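Local structure of probable enoyl-CoA hydratase/isomerase (Pseudomonas aeruginosa PAO1, 5WYD) at the interface of chains A and B. The protein is a crotonase-family enzyme, DspI, implicated in biosynthesis of the diffusible signal factor, and probably acts as an enoyl-CoA hydratase or isomerase. Residues are numbered along the deposited sequence; one frame, centred on the assembly and turned at random. Chains: chain A/B, Probable enoyl-CoA hydratase/isomerase.

The interface of chains A and B. Residues chain A 245, 248-249, 254, 258; chain B 83, 86-88, 91, 149-151.
Two C-terminal helices of chain A, 238-249 and 252-262, lie against chain B in an apolar patch of the A-B interface of the deposited six-copy assembly; crotonases typically form trimers or paired trimers, so the contact may well be physiological. No hydrogen bond or salt bridge crosses here, so shape and ring packing carry the contact. A:Phe249 stands with CG anti to its backbone N (chi1 -176°), which sends the ring out from the end of its helix toward the start of B helix 88-106. The methyl CB of B:Ala91 sits over one face of that ring, offset toward the rim on the CD2 side, in a CH-pi contact 3.5 Å from the centroid. The CE1 corner of the ring meets the backbone of B:Lys88, with CE1 3.3 Å from CA, while CG of the lysine lies in plane at the ring edge. The outer rim, CE1 and CZ, faces the backbone carbonyls of B:Gly86 and B:Asp87.

One helical turn earlier, A:Phe245 shares the anti setting (chi1 174°) and meets B:Phe83 tip to tip, the two CZ atoms 3.3 Å apart, with the ring planes inclined by roughly half a right angle, so they do not stack. B:Leu151 spans A:Phe245 and A:Val258, crossing both obliquely: its CD1 comes within 3.8 Å of CE2 of the phenylalanine. Its other branch, CD2, packs tightly on CG1 of A:Val258, at 3.4 Å. B:Val149 crosses the same valine obliquely, pressing its CG2 against the helix backbone, 3.3 Å from CA of A:Val258. At the start of the second helix, A:Thr254 turns its methyl CG2 toward the carbonyl O of B:Gly150. Its hydroxyl occupies the crowded position between backbone N and carbonyl carbon (chi1 40°) and ties the two helices together within chain A: OG1 donates to the carbonyl O of A:Leu248 at 3.0 Å, approaching from above the carbonyl plane.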
loop_
_atom_site.group_PDB
_atom_site.type_symbol
_atom_site.label_atom_id
_atom_site.label_comp_id
_atom_site.label_asym_id
_atom_site.label_seq_id
_atom_site.Cartn_x
_atom_site.Cartn_y
_atom_site.Cartn_z
ATOM N N PHE A 245 -22.377 -2.138 -5.468
ATOM C CA PHE A 245 -23.735 -1.638 -5.326
ATOM C C PHE A 245 -24.515 -1.809 -6.613
ATOM O O PHE A 245 -25.669 -2.251 -6.598
ATOM C CB PHE A 245 -23.672 -0.175 -4.935
ATOM C CG PHE A 245 -24.988 0.500 -4.884
ATOM C CD1 PHE A 245 -25.500 1.123 -6.005
ATOM C CD2 PHE A 245 -25.690 0.568 -3.700
ATOM C CE1 PHE A 245 -26.679 1.770 -5.957
ATOM C CE2 PHE A 245 -26.892 1.220 -3.652
ATOM C CZ PHE A 245 -27.386 1.820 -4.782
ATOM N N LEU A 248 -25.274 -5.439 -7.054
ATOM C CA LEU A 248 -26.400 -5.898 -6.266
ATOM C C LEU A 248 -27.679 -5.476 -6.946
ATOM O O LEU A 248 -28.497 -6.336 -7.285
ATOM C CB LEU A 248 -26.327 -5.337 -4.848
ATOM C CG LEU A 248 -25.290 -6.042 -3.982
ATOM C CD1 LEU A 248 -25.165 -5.419 -2.620
ATOM C CD2 LEU A 248 -25.695 -7.479 -3.815
ATOM N N PHE A 249 -27.724 -4.220 -7.412
ATOM C CA PHE A 249 -28.940 -3.676 -8.006
ATOM C C PHE A 249 -29.410 -4.536 -9.170
ATOM O O PHE A 249 -30.615 -4.694 -9.384
ATOM C CB PHE A 249 -28.698 -2.219 -8.435
ATOM C CG PHE A 249 -29.936 -1.498 -8.993
ATOM C CD1 PHE A 249 -30.307 -1.642 -10.327
ATOM C CD2 PHE A 249 -30.721 -0.669 -8.179
ATOM C CE1 PHE A 249 -31.439 -0.992 -10.841
ATOM C CE2 PHE A 249 -31.857 -0.009 -8.693
ATOM C CZ PHE A 249 -32.215 -0.172 -10.026
ATOM N N THR A 254 -32.576 -7.591 -4.739
ATOM C CA THR A 254 -32.476 -6.178 -4.392
ATOM C C THR A 254 -33.809 -5.432 -4.574
ATOM O O THR A 254 -34.168 -4.592 -3.736
ATOM C CB THR A 254 -31.337 -5.575 -5.210
ATOM O OG1 THR A 254 -31.384 -6.136 -6.528
ATOM C CG2 THR A 254 -29.984 -5.961 -4.566
ATOM N N VAL A 258 -36.292 -2.898 -1.667
ATOM C CA VAL A 258 -36.789 -1.546 -1.906
ATOM C C VAL A 258 -38.303 -1.545 -1.881
ATOM O O VAL A 258 -38.933 -0.618 -1.356
ATOM C CB VAL A 258 -36.222 -0.944 -3.214
ATOM C CG1 VAL A 258 -34.742 -1.149 -3.262
ATOM C CG2 VAL A 258 -36.913 -1.478 -4.472
ATOM N N PHE B 83 -33.814 6.092 -6.306
ATOM C CA PHE B 83 -33.532 4.660 -6.393
ATOM C C PHE B 83 -34.747 3.836 -6.750
ATOM O O PHE B 83 -34.762 2.629 -6.496
ATOM C CB PHE B 83 -32.911 4.111 -5.112
ATOM C CG PHE B 83 -31.457 4.381 -4.996
ATOM C CD1 PHE B 83 -30.661 4.398 -6.128
ATOM C CD2 PHE B 83 -30.875 4.606 -3.769
ATOM C CE1 PHE B 83 -29.317 4.646 -6.042
ATOM C CE2 PHE B 83 -29.527 4.857 -3.674
ATOM C CZ PHE B 83 -28.748 4.880 -4.813
ATOM N N GLY B 86 -36.985 0.382 -12.062
ATOM C CA GLY B 86 -35.973 -0.651 -12.000
ATOM C C GLY B 86 -34.762 -0.390 -12.839
ATOM O O GLY B 86 -33.881 -1.213 -12.989
ATOM N N ASP B 87 -34.673 0.817 -13.384
ATOM C CA ASP B 87 -33.578 1.152 -14.309
ATOM C C ASP B 87 -32.236 0.990 -13.617
ATOM O O ASP B 87 -32.045 1.465 -12.504
ATOM C CB ASP B 87 -33.726 2.601 -14.806
ATOM C CG ASP B 87 -32.636 3.036 -15.769
ATOM O OD1 ASP B 87 -31.870 2.222 -16.243
ATOM O OD2 ASP B 87 -32.567 4.244 -16.037
ATOM N N LYS B 88 -31.356 0.211 -14.237
ATOM C CA LYS B 88 -30.024 -0.007 -13.708
ATOM C C LYS B 88 -29.213 1.246 -13.886
ATOM O O LYS B 88 -28.401 1.587 -13.037
ATOM C CB LYS B 88 -29.387 -1.159 -14.475
ATOM C CG LYS B 88 -30.066 -2.489 -14.265
ATOM C CD LYS B 88 -29.441 -3.571 -15.138
ATOM C CE LYS B 88 -30.206 -4.893 -15.081
ATOM N NZ LYS B 88 -29.602 -5.955 -15.950
ATOM N N ALA B 91 -29.485 3.886 -11.003
ATOM C CA ALA B 91 -28.827 3.518 -9.757
ATOM C C ALA B 91 -27.329 3.766 -9.831
ATOM O O ALA B 91 -26.720 4.232 -8.862
ATOM C CB ALA B 91 -29.128 2.057 -9.437
ATOM N N VAL B 149 -32.852 -3.436 2.945
ATOM C CA VAL B 149 -33.483 -3.230 1.659
ATOM C C VAL B 149 -32.708 -3.932 0.542
ATOM O O VAL B 149 -33.170 -3.955 -0.606
ATOM C CB VAL B 149 -33.683 -1.695 1.552
ATOM C CG1 VAL B 149 -32.400 -0.976 1.504
ATOM C CG2 VAL B 149 -34.513 -1.292 0.407
ATOM N N GLY B 150 -31.610 -4.614 0.867
ATOM C CA GLY B 150 -30.844 -5.322 -0.146
ATOM C C GLY B 150 -29.833 -4.499 -0.906
ATOM O O GLY B 150 -29.314 -4.966 -1.930
ATOM N N LEU B 151 -29.593 -3.273 -0.457
ATOM C CA LEU B 151 -28.663 -2.329 -1.048
ATOM C C LEU B 151 -27.572 -2.044 -0.029
ATOM O O LEU B 151 -27.836 -2.040 1.165
ATOM C CB LEU B 151 -29.384 -1.051 -1.477
ATOM C CG LEU B 151 -30.396 -1.111 -2.633
ATOM C CD1 LEU B 151 -29.590 -1.412 -3.905
ATOM C CD2 LEU B 151 -31.551 -2.080 -2.504
#